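Local coordinates for protein SusD homolog (Bacteroides thetaiotaomicron VPI-5482, PDB 3FDH) that probably binds glycans at the outer surface of a gut bacterium and hands them to a partner transporter in the outer membrane, as SusD does for starch, at residues Ala170-Glu175 / Lys193-Ala198; Tyr274-Ala279 / Gly397-Asp402; Asn367-Ile372 / Glu389-Thr394. All blocks are in the same frame, centred on the assembly; numbering follows the deposited sequence.

Contact 1. Residues Ala170-Glu175 / Lys193-Ala198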
loop_
_atom_site.group_PDB
_atom_site.type_symbol
_atom_site.label_atom_id
_atom_site.label_comp_id
_atom_site.label_asym_id
_atom_site.label_seq_id
_atom_site.Cartn_x
_atom_site.Cartn_y
_atom_site.Cartn_z
ATOM N N ALA A 170 20.335 -13.659 3.587
ATOM C CA ALA A 170 21.468 -14.388 4.129
ATOM C C ALA A 170 21.438 -14.375 5.657
ATOM O O ALA A 170 21.567 -15.404 6.325
ATOM C CB ALA A 170 22.773 -13.794 3.620
ATOM N N ASN A 171 21.242 -13.189 6.202
ATOM C CA ASN A 171 21.291 -13.018 7.647
ATOM C C ASN A 171 20.147 -13.716 8.374
ATOM O O ASN A 171 20.307 -14.216 9.478
ATOM C CB ASN A 171 21.359 -11.529 8.032
ATOM C CG ASN A 171 22.729 -10.968 7.865
ATOM O OD1 ASN A 171 23.715 -11.662 8.137
ATOM N ND2 ASN A 171 22.825 -9.708 7.434
ATOM N N LEU A 172 19.005 -13.762 7.723
ATOM C CA LEU A 172 17.795 -14.321 8.342
ATOM C C LEU A 172 17.932 -15.810 8.543
ATOM O O LEU A 172 17.152 -16.421 9.276
ATOM C CB LEU A 172 16.542 -14.040 7.512
ATOM C CG LEU A 172 15.931 -12.629 7.523
ATOM C CD1 LEU A 172 14.899 -12.441 6.377
ATOM C CD2 LEU A 172 15.300 -12.291 8.919
ATOM N N GLN A 173 18.952 -16.379 7.920
ATOM C CA GLN A 173 19.168 -17.824 7.995
ATOM C C GLN A 173 20.183 -18.180 9.030
ATOM O O GLN A 173 20.554 -19.332 9.161
ATOM C CB GLN A 173 19.581 -18.387 6.648
ATOM C CG GLN A 173 18.505 -18.169 5.590
ATOM C CD GLN A 173 18.863 -18.734 4.245
ATOM O OE1 GLN A 173 18.874 -19.944 4.054
ATOM N NE2 GLN A 173 19.120 -17.855 3.288
ATOM N N LYS A 174 20.609 -17.174 9.772
ATOM C CA LYS A 174 21.599 -17.367 10.844
ATOM C C LYS A 174 20.940 -17.375 12.199
ATOM O O LYS A 174 19.869 -17.944 12.362
ATOM C CB LYS A 174 22.674 -16.292 10.786
ATOM C CG LYS A 174 23.352 -16.217 9.407
ATOM C CD LYS A 174 24.383 -15.129 9.344
ATOM C CE LYS A 174 24.945 -14.979 7.942
ATOM N NZ LYS A 174 25.656 -13.689 7.715
ATOM N N GLU A 175 21.567 -16.707 13.155
ATOM C CA GLU A 175 21.045 -16.643 14.529
ATOM C C GLU A 175 21.096 -15.294 15.212
ATOM O O GLU A 175 21.725 -14.346 14.770
ATOM C CB GLU A 175 21.863 -17.536 15.428
ATOM C CG GLU A 175 22.267 -18.836 14.811
ATOM C CD GLU A 175 21.362 -19.979 15.170
ATOM O OE1 GLU A 175 20.136 -19.885 14.912
ATOM O OE2 GLU A 175 21.915 -20.983 15.700
ATOM N N LYS A 193 9.488 -16.858 8.134
ATOM C CA LYS A 193 8.411 -15.988 7.652
ATOM C C LYS A 193 9.006 -14.674 7.155
ATOM O O LYS A 193 8.593 -14.129 6.139
ATOM C CB LYS A 193 7.342 -15.777 8.719
ATOM C CG LYS A 193 6.540 -17.037 8.948
ATOM C CD LYS A 193 5.296 -16.778 9.739
ATOM C CE LYS A 193 4.390 -17.988 9.702
ATOM N NZ LYS A 193 3.099 -17.714 10.328
ATOM N N TRP A 194 10.020 -14.182 7.845
ATOM C CA TRP A 194 10.691 -12.981 7.349
ATOM C C TRP A 194 11.333 -13.264 5.999
ATOM O O TRP A 194 11.340 -12.428 5.099
ATOM C CB TRP A 194 11.749 -12.435 8.312
ATOM C CG TRP A 194 11.186 -11.567 9.402
ATOM C CD1 TRP A 194 10.724 -11.976 10.623
ATOM C CD2 TRP A 194 11.032 -10.150 9.372
ATOM N NE1 TRP A 194 10.288 -10.889 11.358
ATOM C CE2 TRP A 194 10.487 -9.759 10.617
ATOM C CE3 TRP A 194 11.356 -9.160 8.437
ATOM C CZ2 TRP A 194 10.231 -8.453 10.933
ATOM C CZ3 TRP A 194 11.088 -7.850 8.755
ATOM C CH2 TRP A 194 10.530 -7.505 9.991
ATOM N N LEU A 195 11.856 -14.466 5.864
ATOM C CA LEU A 195 12.560 -14.855 4.644
ATOM C C LEU A 195 11.535 -14.855 3.504
ATOM O O LEU A 195 11.781 -14.363 2.400
ATOM C CB LEU A 195 13.247 -16.223 4.842
ATOM C CG LEU A 195 14.259 -16.679 3.799
ATOM C CD1 LEU A 195 15.445 -15.727 3.735
ATOM C CD2 LEU A 195 14.719 -18.066 4.220
ATOM N N LYS A 196 10.353 -15.376 3.802
ATOM C CA LYS A 196 9.252 -15.381 2.803
ATOM C C LYS A 196 8.856 -13.963 2.405
ATOM O O LYS A 196 8.580 -13.668 1.240
ATOM C CB LYS A 196 8.033 -16.122 3.322
ATOM C CG LYS A 196 8.205 -17.588 3.375
ATOM C CD LYS A 196 6.957 -18.251 3.876
ATOM C CE LYS A 196 7.075 -19.739 3.819
ATOM N NZ LYS A 196 5.941 -20.359 4.563
ATOM N N PHE A 197 8.816 -13.103 3.410
ATOM C CA PHE A 197 8.490 -11.679 3.244
ATOM C C PHE A 197 9.569 -11.044 2.354
ATOM O O PHE A 197 9.272 -10.328 1.387
ATOM C CB PHE A 197 8.365 -11.003 4.632
ATOM C CG PHE A 197 8.068 -9.520 4.617
ATOM C CD1 PHE A 197 7.343 -8.914 3.581
ATOM C CD2 PHE A 197 8.436 -8.741 5.713
ATOM C CE1 PHE A 197 7.077 -7.521 3.601
ATOM C CE2 PHE A 197 8.155 -7.375 5.753
ATOM C CZ PHE A 197 7.441 -6.785 4.712
ATOM N N ALA A 198 10.833 -11.347 2.628
ATOM C CA ALA A 198 11.931 -10.765 1.798
ATOM C C ALA A 198 11.776 -11.159 0.312
ATOM O O ALA A 198 11.955 -10.354 -0.585
ATOM C CB ALA A 198 13.310 -11.201 2.317
#
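Leu172 sets its two methyl groups against Trp194 and Leu195, where the type I beta turn of Asn171-Lys174 at the end of helix 154-171 packs on helix 191-208. Here a beta turn packs against a helix of the mostly helical SusD fold. The CD2 methyl of Leu172 lies 3.6 Å from CB of Trp194, reaching the root of that side chain and approaching its ring obliquely, while the CD1 methyl rests on the helix backbone, 3.7 Å from N of Leu195. One branched side chain thus bears on both a neighbouring side chain and the main chain. A second, looser touch lies beside it: CD2 of Leu195 comes within 4.0 Å of CG of Gln173, the two side chains crossing at about a right angle. Leu195 swings its CG opposite its backbone N (chi1 -168°), which carries its methyls to the turn.

Further out, other residues position these groups. The amide of Gln173 turns back on the preceding helix, NE2 donating to the carbonyl O of Ile169, so that the aliphatic part of the chain serves the contact. Ile169 also touches Leu195, extending the apolar patch onto helix 154-171. The indole of Trp194 leads away from the turn; it meets Tyr187 edge-to-face, and its NE1 donates to OD2 of Asp184. The turn itself is closed by the backbone bond from Lys174 N to Asn171 O, 3.0 Å, and the same two residues are joined again through their side chains. There NZ of Lys174 donates to OD1 of Asn171 at 2.8 Å, tilted 23° from the carbonyl plane.

Contact 2. Residues Tyr274-Ala279 / Gly397-Asp402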
loop_
_atom_site.group_PDB
_atom_site.type_symbol
_atom_site.label_atom_id
_atom_site.label_comp_id
_atom_site.label_asym_id
_atom_site.label_seq_id
_atom_site.Cartn_x
_atom_site.Cartn_y
_atom_site.Cartn_z
ATOM N N TYR A 274 -19.464 -5.450 -12.065
ATOM C CA TYR A 274 -19.065 -6.844 -11.844
ATOM C C TYR A 274 -20.015 -7.621 -10.968
ATOM O O TYR A 274 -19.968 -8.838 -10.899
ATOM C CB TYR A 274 -17.702 -6.864 -11.139
ATOM C CG TYR A 274 -16.533 -6.729 -12.068
ATOM C CD1 TYR A 274 -16.070 -5.484 -12.472
ATOM C CD2 TYR A 274 -15.874 -7.843 -12.530
ATOM C CE1 TYR A 274 -15.026 -5.374 -13.318
ATOM C CE2 TYR A 274 -14.816 -7.739 -13.385
ATOM C CZ TYR A 274 -14.389 -6.503 -13.768
ATOM O OH TYR A 274 -13.353 -6.375 -14.639
ATOM N N ASN A 275 -20.871 -6.890 -10.295
ATOM C CA ASN A 275 -21.688 -7.459 -9.258
ATOM C C ASN A 275 -20.751 -8.103 -8.244
ATOM O O ASN A 275 -20.965 -9.178 -7.748
ATOM C CB ASN A 275 -22.679 -8.467 -9.779
ATOM C CG ASN A 275 -23.710 -8.856 -8.743
ATOM O OD1 ASN A 275 -24.000 -8.098 -7.819
ATOM N ND2 ASN A 275 -24.282 -10.043 -8.898
ATOM N N ASP A 276 -19.662 -7.413 -7.993
ATOM C CA ASP A 276 -18.679 -7.842 -6.995
ATOM C C ASP A 276 -19.405 -7.975 -5.623
ATOM O O ASP A 276 -20.268 -7.176 -5.285
ATOM C CB ASP A 276 -17.502 -6.850 -7.006
ATOM C CG ASP A 276 -16.417 -7.171 -5.991
ATOM O OD1 ASP A 276 -16.692 -7.139 -4.771
ATOM O OD2 ASP A 276 -15.269 -7.414 -6.432
ATOM N N PRO A 277 -19.131 -9.039 -4.862
ATOM C CA PRO A 277 -19.789 -9.187 -3.559
ATOM C C PRO A 277 -19.734 -7.950 -2.646
ATOM O O PRO A 277 -20.619 -7.727 -1.834
ATOM C CB PRO A 277 -18.999 -10.305 -2.893
ATOM C CG PRO A 277 -18.289 -11.019 -4.011
ATOM C CD PRO A 277 -18.114 -10.072 -5.119
ATOM N N ARG A 278 -18.675 -7.170 -2.770
ATOM C CA ARG A 278 -18.470 -5.997 -1.918
ATOM C C ARG A 278 -19.402 -4.836 -2.286
ATOM O O ARG A 278 -19.600 -3.903 -1.517
ATOM C CB ARG A 278 -17.013 -5.519 -2.007
ATOM C CG ARG A 278 -16.030 -6.521 -1.393
ATOM C CD ARG A 278 -14.579 -6.173 -1.804
ATOM N NE ARG A 278 -14.303 -6.660 -3.160
ATOM C CZ ARG A 278 -13.264 -7.411 -3.531
ATOM N NH1 ARG A 278 -12.262 -7.672 -2.697
ATOM N NH2 ARG A 278 -13.202 -7.846 -4.780
ATOM N N ALA A 279 -19.979 -4.912 -3.473
ATOM C CA ALA A 279 -20.941 -3.901 -3.940
ATOM C C ALA A 279 -22.130 -3.753 -2.976
ATOM O O ALA A 279 -22.678 -2.662 -2.793
ATOM C CB ALA A 279 -21.467 -4.228 -5.364
ATOM N N GLY A 397 -15.217 -18.034 -4.238
ATOM C CA GLY A 397 -14.799 -18.949 -5.315
ATOM C C GLY A 397 -15.843 -19.039 -6.407
ATOM O O GLY A 397 -15.526 -19.063 -7.604
ATOM N N LYS A 398 -17.099 -19.058 -5.984
ATOM C CA LYS A 398 -18.230 -19.163 -6.911
ATOM C C LYS A 398 -18.392 -17.892 -7.704
ATOM O O LYS A 398 -18.798 -17.902 -8.874
ATOM C CB LYS A 398 -19.529 -19.460 -6.173
ATOM C CG LYS A 398 -20.750 -19.352 -7.074
ATOM C CD LYS A 398 -22.002 -19.839 -6.397
ATOM C CE LYS A 398 -23.235 -19.503 -7.242
ATOM N NZ LYS A 398 -23.136 -20.035 -8.636
ATOM N N TYR A 399 -18.068 -16.791 -7.043
ATOM C CA TYR A 399 -18.152 -15.478 -7.669
ATOM C C TYR A 399 -17.067 -15.422 -8.738
ATOM O O TYR A 399 -17.247 -14.914 -9.856
ATOM C CB TYR A 399 -17.952 -14.347 -6.648
ATOM C CG TYR A 399 -17.588 -13.100 -7.344
ATOM C CD1 TYR A 399 -18.534 -12.408 -8.063
ATOM C CD2 TYR A 399 -16.285 -12.613 -7.315
ATOM C CE1 TYR A 399 -18.192 -11.261 -8.727
ATOM C CE2 TYR A 399 -15.955 -11.499 -7.981
ATOM C CZ TYR A 399 -16.914 -10.826 -8.688
ATOM O OH TYR A 399 -16.591 -9.675 -9.365
ATOM N N PHE A 400 -15.910 -15.964 -8.390
ATOM C CA PHE A 400 -14.828 -15.990 -9.373
ATOM C C PHE A 400 -15.258 -16.771 -10.635
ATOM O O PHE A 400 -15.046 -16.338 -11.764
ATOM C CB PHE A 400 -13.562 -16.654 -8.838
ATOM C CG PHE A 400 -12.515 -16.823 -9.909
ATOM C CD1 PHE A 400 -11.619 -15.817 -10.170
ATOM C CD2 PHE A 400 -12.491 -17.970 -10.708
ATOM C CE1 PHE A 400 -10.684 -15.922 -11.186
ATOM C CE2 PHE A 400 -11.532 -18.092 -11.728
ATOM C CZ PHE A 400 -10.630 -17.061 -11.955
ATOM N N ASP A 401 -15.833 -17.942 -10.385
ATOM C CA ASP A 401 -16.267 -18.892 -11.433
ATOM C C ASP A 401 -17.391 -18.305 -12.267
ATOM O O ASP A 401 -17.456 -18.450 -13.487
ATOM C CB ASP A 401 -16.798 -20.185 -10.814
ATOM C CG ASP A 401 -15.713 -21.057 -10.166
ATOM O OD1 ASP A 401 -14.496 -20.858 -10.410
ATOM O OD2 ASP A 401 -16.104 -21.958 -9.388
ATOM N N ASP A 402 -18.259 -17.579 -11.589
ATOM C CA ASP A 402 -19.483 -17.079 -12.219
ATOM C C ASP A 402 -19.267 -15.802 -12.998
ATOM O O ASP A 402 -19.966 -15.549 -13.969
ATOM C CB ASP A 402 -20.600 -16.843 -11.175
ATOM C CG ASP A 402 -21.325 -18.129 -10.753
ATOM O OD1 ASP A 402 -21.037 -19.191 -11.319
ATOM O OD2 ASP A 402 -22.199 -18.066 -9.853
HETATM O O HOH W 1 -14.316 -8.412 -8.767
#
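Tyr399 carries its CG nearly opposite its backbone N (chi1 161°), which sends the ring from helix 393-410 to the loop after helix 265-274. In that loop CG of Asp276 is likewise anti to its backbone N (chi1 179°), folding the carboxylate back toward Arg278. The loop begins with a Schellman motif, in which Asn275 takes positive phi to end the helix, and Asp276 then forms an Asx turn, its OD1 accepting from the backbone N of Arg278 at 2.8 Å.

The resulting bend presents Pro277 squarely to Tyr399. CD of the proline stands 3.6 Å from the centroid of the Tyr399 ring, over one face, a CH-pi contact, while the carbonyl O of Tyr274 lies at the ring's edge. At the far end of the ring the hydroxyl rests near the other segment, with Tyr399 OH 3.5 Å from CB of Tyr274.

Asp276 is held firmly in place. Arg278 grips it side-on through NE and NH2, and the NH2 to OD2 arm of this salt bridge is 2.7 Å long and nearly straight, at 171°. OD1 meanwhile takes two donors, the N and the NE of Arg278. This second-shell clamp fixes the carboxylate where a single water can join the segments: the water accepts from Tyr399 OH at 2.7 Å and donates to Asp276 OD2, also at 2.7 Å.

Contact 3. Residues Asn367-Ile372 / Glu389-Thr394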
loop_
_atom_site.group_PDB
_atom_site.type_symbol
_atom_site.label_atom_id
_atom_site.label_comp_id
_atom_site.label_asym_id
_atom_site.label_seq_id
_atom_site.Cartn_x
_atom_site.Cartn_y
_atom_site.Cartn_z
ATOM N N ASN A 367 -10.078 -10.964 2.872
ATOM C CA ASN A 367 -9.426 -9.915 3.655
ATOM C C ASN A 367 -10.414 -8.755 3.808
ATOM O O ASN A 367 -10.481 -8.100 4.832
ATOM C CB ASN A 367 -8.148 -9.434 2.972
ATOM C CG ASN A 367 -7.499 -8.284 3.686
ATOM O OD1 ASN A 367 -7.096 -8.398 4.851
ATOM N ND2 ASN A 367 -7.412 -7.141 2.993
ATOM N N ALA A 368 -11.166 -8.529 2.740
ATOM C CA ALA A 368 -12.190 -7.489 2.711
ATOM C C ALA A 368 -13.259 -7.790 3.737
ATOM O O ALA A 368 -13.693 -6.935 4.502
ATOM C CB ALA A 368 -12.822 -7.406 1.316
ATOM N N GLU A 369 -13.677 -9.051 3.756
ATOM C CA GLU A 369 -14.682 -9.493 4.686
ATOM C C GLU A 369 -14.167 -9.379 6.116
ATOM O O GLU A 369 -14.910 -9.033 7.021
ATOM C CB GLU A 369 -15.086 -10.933 4.406
ATOM C CG GLU A 369 -16.080 -11.498 5.420
ATOM C CD GLU A 369 -17.421 -10.747 5.444
ATOM O OE1 GLU A 369 -18.066 -10.592 4.384
ATOM O OE2 GLU A 369 -17.846 -10.332 6.531
ATOM N N ASN A 370 -12.890 -9.665 6.305
ATOM C CA ASN A 370 -12.302 -9.537 7.635
ATOM C C ASN A 370 -12.488 -8.108 8.119
ATOM O O ASN A 370 -12.963 -7.864 9.228
ATOM C CB ASN A 370 -10.816 -9.899 7.636
ATOM C CG ASN A 370 -10.238 -10.023 9.046
ATOM O OD1 ASN A 370 -10.720 -10.808 9.871
ATOM N ND2 ASN A 370 -9.204 -9.245 9.323
ATOM N N SER A 371 -12.113 -7.146 7.286
ATOM C CA SER A 371 -12.241 -5.762 7.695
ATOM C C SER A 371 -13.652 -5.250 7.822
ATOM O O SER A 371 -13.975 -4.450 8.713
ATOM C CB SER A 371 -11.491 -4.872 6.710
ATOM O OG SER A 371 -10.148 -5.267 6.739
ATOM N N ILE A 372 -14.501 -5.723 6.922
ATOM C CA ILE A 372 -15.903 -5.315 6.916
ATOM C C ILE A 372 -16.543 -5.764 8.227
ATOM O O ILE A 372 -17.212 -4.978 8.866
ATOM C CB ILE A 372 -16.654 -5.851 5.699
ATOM C CG1 ILE A 372 -16.107 -5.126 4.465
ATOM C CG2 ILE A 372 -18.215 -5.669 5.906
ATOM C CD1 ILE A 372 -16.580 -5.720 3.152
ATOM N N GLU A 389 -24.880 -11.497 2.774
ATOM C CA GLU A 389 -24.239 -12.658 3.384
ATOM C C GLU A 389 -22.762 -12.437 3.574
ATOM O O GLU A 389 -22.108 -11.788 2.785
ATOM C CB GLU A 389 -24.405 -13.874 2.480
ATOM C CG GLU A 389 -25.830 -14.276 2.183
ATOM C CD GLU A 389 -26.419 -15.154 3.248
ATOM O OE1 GLU A 389 -25.736 -15.392 4.271
ATOM O OE2 GLU A 389 -27.567 -15.616 3.054
ATOM N N VAL A 390 -22.228 -13.035 4.621
ATOM C CA VAL A 390 -20.795 -12.950 4.877
ATOM C C VAL A 390 -20.034 -13.551 3.688
ATOM O O VAL A 390 -20.426 -14.544 3.154
ATOM C CB VAL A 390 -20.419 -13.671 6.186
ATOM C CG1 VAL A 390 -18.944 -13.924 6.289
ATOM C CG2 VAL A 390 -20.938 -12.868 7.392
ATOM N N ILE A 391 -18.960 -12.908 3.248
ATOM C CA ILE A 391 -18.165 -13.456 2.149
ATOM C C ILE A 391 -17.306 -14.613 2.691
ATOM O O ILE A 391 -16.554 -14.449 3.659
ATOM C CB ILE A 391 -17.268 -12.364 1.516
ATOM C CG1 ILE A 391 -18.184 -11.246 1.028
ATOM C CG2 ILE A 391 -16.400 -12.961 0.390
ATOM C CD1 ILE A 391 -17.499 -10.012 0.695
ATOM N N THR A 392 -17.469 -15.798 2.092
ATOM C CA THR A 392 -16.690 -16.950 2.478
ATOM C C THR A 392 -15.796 -17.488 1.369
ATOM O O THR A 392 -15.818 -17.049 0.229
ATOM C CB THR A 392 -17.590 -18.083 2.849
ATOM O OG1 THR A 392 -18.332 -18.465 1.684
ATOM C CG2 THR A 392 -18.519 -17.664 3.954
ATOM N N GLU A 393 -15.012 -18.491 1.706
ATOM C CA GLU A 393 -14.092 -19.059 0.695
ATOM C C GLU A 393 -14.944 -19.639 -0.445
ATOM O O GLU A 393 -14.620 -19.513 -1.610
ATOM C CB GLU A 393 -13.186 -20.111 1.321
ATOM C CG GLU A 393 -12.147 -20.669 0.415
ATOM C CD GLU A 393 -11.449 -21.890 1.038
ATOM O OE1 GLU A 393 -11.675 -22.154 2.244
ATOM O OE2 GLU A 393 -10.696 -22.593 0.321
ATOM N N THR A 394 -16.094 -20.161 -0.084
ATOM C CA THR A 394 -16.997 -20.820 -1.055
ATOM C C THR A 394 -17.702 -19.798 -1.931
ATOM O O THR A 394 -17.811 -19.947 -3.156
ATOM C CB THR A 394 -18.096 -21.670 -0.386
ATOM O OG1 THR A 394 -17.521 -22.759 0.349
ATOM C CG2 THR A 394 -19.081 -22.271 -1.424
#
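The extended lead-in to helix 393-410 is tethered to helix 354-379 by one buried carboxylate, that of Glu369, which accepts the backbone N-H of Ile391. The bond from Ile391 N to Glu369 OE1 is short, 2.7 Å, and almost linear at the hydrogen (174°). The nitrogen comes from above the carboxylate, 56° out of its plane, and not in it. With CG anti to its backbone N, Glu369 leaves its helix toward the lead-in, and the bend at its second torsion (chi2 62°) lays the carboxylate alongside the backbone of the extended loop.

Aliphatic groups of Val390 and Ile391 flank the carboxylate. CG1 of Ile391 lies 3.4 Å from OE1 of Glu369, and the CG1 methyl of Val390 sits 3.6 Å from CD of the same acid, the two side chains crossing at about a right angle. The methylene CG of Glu369 is in turn 3.5 Å from the carbonyl O of Ile391. Directly after this grip the helix starts. Thr392 is its N-cap, its OG1 accepting a weak bond from Thr394 N at 3.3 Å, and Thr392 N is hydrogen-bonded to OG of Ser395.

Arg281 adds a second partner, its NE forming a salt bridge with the very oxygen that holds Ile391. Glu369 OE1 therefore answers two demands at once, a main-chain N-H and a guanidinium group. The nearby positive charge would be expected to favour the ionised carboxylate, and an ionised carboxylate would be expected to be the better acceptor for Ile391 N.

How the contacts relate
Contacts 2 and 3 are neighbours, with centres about 12 Å apart, and both draw on helix 393-410: contact 3 holds the chain just before its start, contact 2 a tyrosine further along it. They meet directly where CD of Arg278 packs 3.8 Å from CB of Ala368, and where CB of Pro277 lies 3.9 Å from CD1 of Ile391, so the loop after helix 265-274 bridges the two. Contact 1 is remote, its centre about 37 Å from that of contact 2 and about 31 Å from that of contact 3. Contacts 1 and 3 each join segments fewer than twenty residues apart; contact 2 spans over a hundred and encloses contact 3 in sequence.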